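Local coordinates for autophagy protein 5 (PDB 2DYO), which takes part in autophagic vesicle formation and cytoplasm-to-vacuole transport, and is required for selective degradation of the nucleus and of mitochondria in yeast, at residues H263-L266 and Y267-Y270; I189-S192 and N193-S196. One frame throughout, in Å; residues are numbered along the deposited sequence.

Interaction 1 (H263-L266 and Y267-Y270); sequences HMLL and YDLY
Leu265 O accepts a hydrogen bond from Leu269 N at 2.9 Å, nearly straight with an N-H...O angle of 168°. One residue on, Leu266 O accepts one from Tyr270 N in the same i to i+4 manner. These are the opening bonds of helix 266-273, with Leu265 at the N-cap. Around them the side chains of Met264 and Leu265 pack against the first turn. Met264 has its CG anti to the backbone N (chi1 164°), and the chain bends at its two outer torsions. SD then lies 3.8 Å from Leu269 CD1, and CE reaches Asp268 CB at 3.8 Å. The thioether chain crosses both of these side chains at about a right angle. Leu265 and Asp268 lie side by side and point the same way, with Leu265 CD1 3.4 Å from Asp268 OD2. The other carboxylate oxygen, OD1, forms a salt bridge with Lys272, one turn further along. Leu269 and Tyr270 also touch Leu280 of strand 280-286, and Tyr270 OH bonds to Gly278 O. Met264, just before the N-cap, and Leu269, in the first turn, form a hydrophobic staple at the start of the helix that precedes the last strand of the ubiquitin-like UblB domain.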
loop_
_atom_site.group_PDB
_atom_site.type_symbol
_atom_site.label_atom_id
_atom_site.label_comp_id
_atom_site.label_asym_id
_atom_site.label_seq_id
_atom_site.Cartn_x
_atom_site.Cartn_y
_atom_site.Cartn_z
ATOM N N HIS A 263 -2.394 -3.336 23.651
ATOM C CA HIS A 263 -3.665 -3.882 24.122
ATOM C C HIS A 263 -4.748 -3.875 23.046
ATOM O O HIS A 263 -5.861 -4.348 23.271
ATOM C CB HIS A 263 -4.167 -3.134 25.365
ATOM C CG HIS A 263 -4.352 -1.661 25.165
ATOM N ND1 HIS A 263 -3.331 -0.752 25.334
ATOM C CD2 HIS A 263 -5.451 -0.937 24.842
ATOM C CE1 HIS A 263 -3.793 0.470 25.131
ATOM N NE2 HIS A 263 -5.076 0.386 24.830
ATOM N N MET A 264 -4.427 -3.337 21.876
ATOM C CA MET A 264 -5.400 -3.300 20.786
ATOM C C MET A 264 -5.820 -4.709 20.378
ATOM O O MET A 264 -4.982 -5.602 20.243
ATOM C CB MET A 264 -4.809 -2.565 19.578
ATOM C CG MET A 264 -5.567 -2.791 18.285
ATOM S SD MET A 264 -6.147 -1.265 17.536
ATOM C CE MET A 264 -7.879 -1.355 17.954
ATOM N N LEU A 265 -7.122 -4.901 20.189
ATOM C CA LEU A 265 -7.676 -6.194 19.780
ATOM C C LEU A 265 -7.383 -6.440 18.302
ATOM O O LEU A 265 -7.644 -5.581 17.457
ATOM C CB LEU A 265 -9.190 -6.216 20.002
ATOM C CG LEU A 265 -9.679 -6.194 21.451
ATOM C CD1 LEU A 265 -11.192 -5.955 21.492
ATOM C CD2 LEU A 265 -9.324 -7.512 22.122
ATOM N N LEU A 266 -6.854 -7.619 17.991
ATOM C CA LEU A 266 -6.513 -7.966 16.616
ATOM C C LEU A 266 -7.708 -7.930 15.663
ATOM O O LEU A 266 -7.585 -7.463 14.534
ATOM C CB LEU A 266 -5.844 -9.347 16.569
ATOM C CG LEU A 266 -5.247 -9.757 15.219
ATOM C CD1 LEU A 266 -4.182 -8.746 14.801
ATOM C CD2 LEU A 266 -4.640 -11.155 15.332
ATOM N N TYR A 267 -8.862 -8.423 16.099
ATOM C CA TYR A 267 -10.036 -8.396 15.226
ATOM C C TYR A 267 -10.373 -6.954 14.861
ATOM O O TYR A 267 -10.647 -6.648 13.702
ATOM C CB TYR A 267 -11.254 -9.030 15.902
ATOM C CG TYR A 267 -12.541 -8.742 15.159
ATOM C CD1 TYR A 267 -12.787 -9.307 13.908
ATOM C CD2 TYR A 267 -13.481 -7.852 15.676
ATOM C CE1 TYR A 267 -13.939 -8.989 13.187
ATOM C CE2 TYR A 267 -14.634 -7.526 14.966
ATOM C CZ TYR A 267 -14.856 -8.097 13.723
ATOM O OH TYR A 267 -15.996 -7.775 13.019
ATOM N N ASP A 268 -10.364 -6.077 15.862
ATOM C CA ASP A 268 -10.653 -4.664 15.637
ATOM C C ASP A 268 -9.647 -4.064 14.668
ATOM O O ASP A 268 -10.016 -3.389 13.704
ATOM C CB ASP A 268 -10.592 -3.887 16.953
ATOM C CG ASP A 268 -11.944 -3.746 17.605
ATOM O OD1 ASP A 268 -12.839 -3.140 16.977
ATOM O OD2 ASP A 268 -12.112 -4.236 18.741
ATOM N N LEU A 269 -8.368 -4.310 14.934
ATOM C CA LEU A 269 -7.308 -3.787 14.089
ATOM C C LEU A 269 -7.530 -4.225 12.643
ATOM O O LEU A 269 -7.546 -3.398 11.732
ATOM C CB LEU A 269 -5.946 -4.272 14.588
ATOM C CG LEU A 269 -4.718 -3.647 13.924
ATOM C CD1 LEU A 269 -4.758 -2.130 14.066
ATOM C CD2 LEU A 269 -3.468 -4.214 14.558
ATOM N N TYR A 270 -7.713 -5.523 12.430
ATOM C CA TYR A 270 -7.937 -6.019 11.077
ATOM C C TYR A 270 -9.185 -5.426 10.426
ATOM O O TYR A 270 -9.120 -4.823 9.357
ATOM C CB TYR A 270 -8.081 -7.539 11.055
ATOM C CG TYR A 270 -8.394 -8.042 9.659
ATOM C CD1 TYR A 270 -7.383 -8.173 8.707
ATOM C CD2 TYR A 270 -9.712 -8.277 9.257
ATOM C CE1 TYR A 270 -7.676 -8.517 7.388
ATOM C CE2 TYR A 270 -10.019 -8.620 7.933
ATOM C CZ TYR A 270 -8.992 -8.736 7.005
ATOM O OH TYR A 270 -9.279 -9.048 5.695
#

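Interaction 2 (I189-S192 and N193-S196)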
loop_
_atom_site.group_PDB
_atom_site.type_symbol
_atom_site.label_atom_id
_atom_site.label_comp_id
_atom_site.label_asym_id
_atom_site.label_seq_id
_atom_site.Cartn_x
_atom_site.Cartn_y
_atom_site.Cartn_z
ATOM N N ILE A 189 -16.437 -0.417 -0.549
ATOM C CA ILE A 189 -17.023 -0.907 0.695
ATOM C C ILE A 189 -18.078 -1.975 0.413
ATOM O O ILE A 189 -18.163 -2.986 1.111
ATOM C CB ILE A 189 -17.685 0.243 1.482
ATOM C CG1 ILE A 189 -16.609 1.153 2.082
ATOM C CG2 ILE A 189 -18.612 -0.320 2.553
ATOM C CD1 ILE A 189 -15.716 0.466 3.106
ATOM N N GLU A 190 -18.876 -1.745 -0.621
ATOM C CA GLU A 190 -19.931 -2.674 -0.991
ATOM C C GLU A 190 -19.406 -4.064 -1.302
ATOM O O GLU A 190 -19.865 -5.053 -0.729
ATOM C CB GLU A 190 -20.697 -2.141 -2.205
ATOM C CG GLU A 190 -21.925 -2.963 -2.558
ATOM C CD GLU A 190 -22.664 -2.414 -3.764
ATOM O OE1 GLU A 190 -22.294 -2.760 -4.907
ATOM O OE2 GLU A 190 -23.609 -1.621 -3.563
ATOM N N ILE A 191 -18.437 -4.147 -2.207
ATOM C CA ILE A 191 -17.901 -5.447 -2.585
ATOM C C ILE A 191 -17.015 -6.097 -1.523
ATOM O O ILE A 191 -17.136 -7.299 -1.268
ATOM C CB ILE A 191 -17.122 -5.362 -3.916
ATOM C CG1 ILE A 191 -18.014 -4.753 -4.998
ATOM C CG2 ILE A 191 -16.684 -6.748 -4.358
ATOM C CD1 ILE A 191 -19.291 -5.526 -5.242
ATOM N N SER A 192 -16.130 -5.323 -0.898
ATOM C CA SER A 192 -15.249 -5.898 0.120
ATOM C C SER A 192 -16.060 -6.523 1.251
ATOM O O SER A 192 -15.724 -7.600 1.751
ATOM C CB SER A 192 -14.272 -4.840 0.665
ATOM O OG SER A 192 -14.935 -3.703 1.197
ATOM N N ASN A 193 -17.141 -5.861 1.645
ATOM C CA ASN A 193 -17.990 -6.390 2.706
ATOM C C ASN A 193 -18.683 -7.684 2.274
ATOM O O ASN A 193 -18.849 -8.601 3.074
ATOM C CB ASN A 193 -19.022 -5.342 3.125
ATOM C CG ASN A 193 -18.444 -4.312 4.081
ATOM O OD1 ASN A 193 -19.049 -3.271 4.333
ATOM N ND2 ASN A 193 -17.267 -4.608 4.627
ATOM N N LYS A 194 -19.072 -7.755 1.004
ATOM C CA LYS A 194 -19.732 -8.942 0.465
ATOM C C LYS A 194 -18.842 -10.171 0.522
ATOM O O LYS A 194 -19.327 -11.284 0.719
ATOM C CB LYS A 194 -20.139 -8.731 -0.996
ATOM C CG LYS A 194 -21.314 -7.816 -1.224
ATOM C CD LYS A 194 -21.828 -7.967 -2.654
ATOM C CE LYS A 194 -22.187 -9.420 -2.956
ATOM N NZ LYS A 194 -22.805 -9.589 -4.303
ATOM N N ILE A 195 -17.543 -9.968 0.322
ATOM C CA ILE A 195 -16.586 -11.068 0.338
ATOM C C ILE A 195 -16.527 -11.689 1.721
ATOM O O ILE A 195 -16.334 -12.896 1.858
ATOM C CB ILE A 195 -15.173 -10.590 -0.059
ATOM C CG1 ILE A 195 -15.185 -10.076 -1.498
ATOM C CG2 ILE A 195 -14.174 -11.736 0.092
ATOM C CD1 ILE A 195 -13.855 -9.539 -1.973
ATOM N N SER A 196 -16.686 -10.854 2.744
ATOM C CA SER A 196 -16.677 -11.315 4.129
ATOM C C SER A 196 -17.082 -10.217 5.102
ATOM O O SER A 196 -16.472 -9.144 5.140
ATOM C CB SER A 196 -15.298 -11.841 4.524
ATOM O OG SER A 196 -15.342 -12.393 5.831
HETATM O O HOH W 1 -14.153 -8.633 3.718
#
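Lys194 runs its inner carbons past the carbonyl oxygens of Glu190 and Ile191. Its CB lies 3.3 Å from Ile191 O. CG, set anti to the carbonyl carbon (chi1 -73°), comes to 3.2 Å from Glu190 O. CD passes 4.0 Å from Glu190 O and 4.4 Å from Ile191 CD1. A bend at chi3 then turns the chain away, and NZ ends in a salt bridge with Glu172 of helix 170-182. Asn193 lies alongside Ile189, both pointing the same way, and its OD1 is 3.5 Å from Ile189 CG2. Some backbone hydrogen bonds in this last turn are weak. Asn193 N bonds to Ile189 O, but Lys194 N reaches Glu190 O only weakly. Ile195 N divides between Ile191 O and a weak bond to Ser192 O. This is the C-terminal turn of helix 185-195 in the alpha-helical bundle region, bridged by a water that donates to Ser192 O at 2.7 Å and to Ser196 O. Ser192 OG makes a hydrogen bond to Phe188 O, one turn back. Ile191, Ser192 and Ile195 pack on Phe176 of helix 170-182, Ser192 and Ile195 also on Trp151 of helix 142-159, and Ile189 and Asn193 on Lys8 of helix 4-12.

Overall arrangement
The two interactions come from separate parts of the same chain, interaction 2 first. Interaction 2 ends helix 185-195 in the alpha-helical bundle region, and interaction 1 begins helix 266-273 in the UblB domain. Their centres are 19 Å apart and their nearest atoms about 7 Å, so they do not touch. Helix 142-159 links them: Val154 and Leu158 meet Tyr270 of interaction 1, and Leu158 also meets Ser196 of interaction 2. Arg274 is a second link, since it bonds to Tyr270 OH and packs on Ser192. Lys152, the site of ATG12 conjugation, is on helix 142-159, but the conjugate is absent here. Met264 also packs on the chain of another protein in the assembly.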